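PDB 3ZH9: DNA polymerase III subunit delta from Bacillus subtilis, which probably opens the ring-shaped beta subunit dimer, as part of the complex that uses ATP to load it onto primed DNA. Local coordinates for residues F47-F52 and L77-N82. Numbering follows the deposited sequence.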
ATOM      1  N   PHE A  47      23.713  17.007  -7.374  1.00 58.14           N
ATOM      2  CA  PHE A  47      23.632  17.945  -8.483  1.00 45.31           C
ATOM      3  C   PHE A  47      22.576  17.548  -9.504  1.00 46.82           C
ATOM      4  O   PHE A  47      22.011  18.405 -10.179  1.00 50.74           O
ATOM      5  CB  PHE A  47      24.989  18.054  -9.170  1.00 47.67           C
ATOM      6  CG  PHE A  47      26.136  18.131  -8.215  1.00 53.23           C
ATOM      7  CD1 PHE A  47      26.196  19.133  -7.267  1.00 47.97           C
ATOM      8  CD2 PHE A  47      27.148  17.191  -8.252  1.00 59.93           C
ATOM      9  CE1 PHE A  47      27.247  19.194  -6.375  1.00 55.16           C
ATOM     10  CE2 PHE A  47      28.203  17.254  -7.368  1.00 62.82           C
ATOM     11  CZ  PHE A  47      28.250  18.255  -6.426  1.00 55.13           C
ATOM     12  N   ASN A  48      22.308  16.251  -9.615  1.00 46.57           N
ATOM     13  CA  ASN A  48      21.496  15.749 -10.724  1.00 47.37           C
ATOM     14  C   ASN A  48      20.170  15.137 -10.277  1.00 44.63           C
ATOM     15  O   ASN A  48      19.467  14.490 -11.058  1.00 43.57           O
ATOM     16  CB  ASN A  48      22.307  14.756 -11.554  1.00 40.26           C
ATOM     17  CG  ASN A  48      23.470  15.415 -12.275  1.00 45.17           C
ATOM     18  OD1 ASN A  48      23.310  16.459 -12.900  1.00 46.54           O
ATOM     19  ND2 ASN A  48      24.648  14.809 -12.188  1.00 51.69           N
ATOM     20  N   LEU A  49      19.825  15.353  -9.015  1.00 39.13           N
ATOM     21  CA  LEU A  49      18.552  14.876  -8.503  1.00 40.29           C
ATOM     22  C   LEU A  49      17.858  16.004  -7.773  1.00 47.25           C
ATOM     23  O   LEU A  49      18.472  16.681  -6.955  1.00 50.62           O
ATOM     24  CB  LEU A  49      18.768  13.698  -7.560  1.00 46.89           C
ATOM     25  CG  LEU A  49      17.530  13.191  -6.813  1.00 52.07           C
ATOM     26  CD1 LEU A  49      16.377  12.883  -7.773  1.00 46.54           C
ATOM     27  CD2 LEU A  49      17.887  11.968  -5.996  1.00 53.75           C
ATOM     28  N   SER A  50      16.587  16.232  -8.079  1.00 46.86           N
ATOM     29  CA  SER A  50      15.820  17.237  -7.353  1.00 47.31           C
ATOM     30  C   SER A  50      14.425  16.713  -7.094  1.00 51.67           C
ATOM     31  O   SER A  50      13.805  16.102  -7.972  1.00 43.70           O
ATOM     32  CB  SER A  50      15.728  18.548  -8.133  1.00 51.02           C
ATOM     33  OG  SER A  50      16.959  18.861  -8.744  1.00 64.41           O
ATOM     34  N   VAL A  51      13.939  16.958  -5.884  1.00 49.06           N
ATOM     35  CA  VAL A  51      12.594  16.577  -5.498  1.00 41.02           C
ATOM     36  C   VAL A  51      11.797  17.795  -5.036  1.00 47.73           C
ATOM     37  O   VAL A  51      12.241  18.561  -4.171  1.00 48.37           O
ATOM     38  CB  VAL A  51      12.626  15.575  -4.352  1.00 45.32           C
ATOM     39  CG1 VAL A  51      11.210  15.135  -4.008  1.00 33.41           C
ATOM     40  CG2 VAL A  51      13.514  14.398  -4.715  1.00 40.75           C
ATOM     41  N   PHE A  52      10.622  17.979  -5.614  1.00 43.24           N
ATOM     42  CA  PHE A  52       9.747  19.064  -5.198  1.00 45.06           C
ATOM     43  C   PHE A  52       8.401  18.517  -4.726  1.00 50.49           C
ATOM     44  O   PHE A  52       7.979  17.444  -5.149  1.00 50.01           O
ATOM     45  CB  PHE A  52       9.541  20.052  -6.352  1.00 45.64           C
ATOM     46  CG  PHE A  52      10.823  20.672  -6.857  1.00 46.98           C
ATOM     47  CD1 PHE A  52      11.616  20.006  -7.791  1.00 37.35           C
ATOM     48  CD2 PHE A  52      11.236  21.917  -6.393  1.00 42.91           C
ATOM     49  CE1 PHE A  52      12.790  20.568  -8.256  1.00 39.22           C
ATOM     50  CE2 PHE A  52      12.416  22.487  -6.856  1.00 51.12           C
ATOM     51  CZ  PHE A  52      13.193  21.812  -7.789  1.00 47.58           C
ATOM     52  N   LEU A  77      17.534  14.026 -12.929  1.00 36.68           N
ATOM     53  CA  LEU A  77      16.235  13.515 -12.501  1.00 32.85           C
ATOM     54  C   LEU A  77      15.493  14.575 -11.702  1.00 38.84           C
ATOM     55  O   LEU A  77      16.010  15.093 -10.720  1.00 38.01           O
ATOM     56  CB  LEU A  77      16.387  12.245 -11.654  1.00 32.49           C
ATOM     57  CG  LEU A  77      15.108  11.587 -11.116  1.00 36.71           C
ATOM     58  CD1 LEU A  77      14.113  11.270 -12.240  1.00 30.96           C
ATOM     59  CD2 LEU A  77      15.460  10.315 -10.358  1.00 40.23           C
ATOM     60  N   VAL A  78      14.275  14.893 -12.115  1.00 36.85           N
ATOM     61  CA  VAL A  78      13.494  15.903 -11.421  1.00 34.19           C
ATOM     62  C   VAL A  78      12.156  15.301 -11.030  1.00 38.28           C
ATOM     63  O   VAL A  78      11.387  14.856 -11.889  1.00 36.90           O
ATOM     64  CB  VAL A  78      13.250  17.168 -12.277  1.00 40.26           C
ATOM     65  CG1 VAL A  78      12.221  18.073 -11.597  1.00 40.89           C
ATOM     66  CG2 VAL A  78      14.563  17.927 -12.546  1.00 41.59           C
ATOM     67  N   ILE A  79      11.891  15.270  -9.729  1.00 35.96           N
ATOM     68  CA  ILE A  79      10.670  14.669  -9.215  1.00 40.39           C
ATOM     69  C   ILE A  79       9.743  15.741  -8.661  1.00 41.24           C
ATOM     70  O   ILE A  79      10.153  16.605  -7.878  1.00 44.27           O
ATOM     71  CB  ILE A  79      10.996  13.616  -8.144  1.00 43.71           C
ATOM     72  CG1 ILE A  79      11.877  12.523  -8.749  1.00 40.91           C
ATOM     73  CG2 ILE A  79       9.728  13.024  -7.546  1.00 37.74           C
ATOM     74  CD1 ILE A  79      12.409  11.567  -7.733  1.00 42.35           C
ATOM     75  N   VAL A  80       8.493  15.688  -9.095  1.00 39.72           N
ATOM     76  CA  VAL A  80       7.498  16.681  -8.731  1.00 37.30           C
ATOM     77  C   VAL A  80       6.283  15.992  -8.139  1.00 41.44           C
ATOM     78  O   VAL A  80       5.476  15.401  -8.867  1.00 39.68           O
ATOM     79  CB  VAL A  80       7.074  17.514  -9.957  1.00 40.99           C
ATOM     80  CG1 VAL A  80       6.022  18.512  -9.572  1.00 44.02           C
ATOM     81  CG2 VAL A  80       8.270  18.221 -10.535  1.00 48.01           C
ATOM     82  N   LYS A  81       6.156  16.056  -6.814  1.00 42.29           N
ATOM     83  CA  LYS A  81       5.053  15.388  -6.121  1.00 44.11           C
ATOM     84  C   LYS A  81       3.801  16.253  -5.982  1.00 46.47           C
ATOM     85  O   LYS A  81       3.887  17.483  -5.882  1.00 44.04           O
ATOM     86  CB  LYS A  81       5.493  14.935  -4.729  1.00 46.63           C
ATOM     87  CG  LYS A  81       6.693  14.001  -4.703  1.00 50.28           C
ATOM     88  CD  LYS A  81       7.080  13.701  -3.259  1.00 62.85           C
ATOM     89  CE  LYS A  81       8.336  12.856  -3.170  1.00 66.02           C
ATOM     90  NZ  LYS A  81       8.901  12.889  -1.789  1.00 69.58           N
ATOM     91  N   ASN A  82       2.644  15.588  -5.968  1.00 45.04           N
ATOM     92  CA  ASN A  82       1.355  16.186  -5.589  1.00 45.56           C
ATOM     93  C   ASN A  82       0.801  17.295  -6.484  1.00 50.40           C
ATOM     94  O   ASN A  82       0.521  18.396  -6.004  1.00 49.11           O
ATOM     95  CB  ASN A  82       1.390  16.692  -4.144  1.00 49.76           C
ATOM     96  CG  ASN A  82       1.792  15.615  -3.159  1.00 54.37           C
ATOM     97  OD1 ASN A  82       2.503  15.888  -2.191  1.00 64.06           O
ATOM     98  ND2 ASN A  82       1.351  14.390  -3.400  1.00 41.80           N
TER
HETATM   99  O   HOH W   1      17.654  17.578 -10.897  1.00 38.68           O
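L49, L77, I79 and V51 form an apolar patch on one face of two adjacent parallel strands. L49 and L77 lie side by side and point the same way. Both carry CG anti to the backbone N (chi1 173° and 180°), and L49 CD1 rests 3.8 Å from L77 CD2. I79 CD1 touches both neighbours on the other strand, 4.2 Å from L49 CD1 and 4.3 Å from V51 CG2. Further along, the extended K81 chain passes V51, with CE 3.8 Å from V51 CG1. On the other face, V78 CG1 lies oblique to the F52 ring, 4.2 Å from CE1.

Five backbone hydrogen bonds cross the contact, the first from L77 N to N48 O at 2.7 Å, just before strand 49-53. S50 and F52 each donate and accept, pairing with L77, I79 and K81. L77 O accepts from S50 N and from a water that also donates to S50 OG. This hydroxyl is bonded to D65 too, while N48 OD1 takes the F71 amide.

Strand 49-53 is the sheet edge, and strand 113-119 flanks 76-81. Helix 25-39 covers L77 and I79; helix 59-66, the connection of this beta-alpha-beta unit, covers F52. The strand order, 2-3-4-1-5, fits an AAA+-like P-loop NTPase fold.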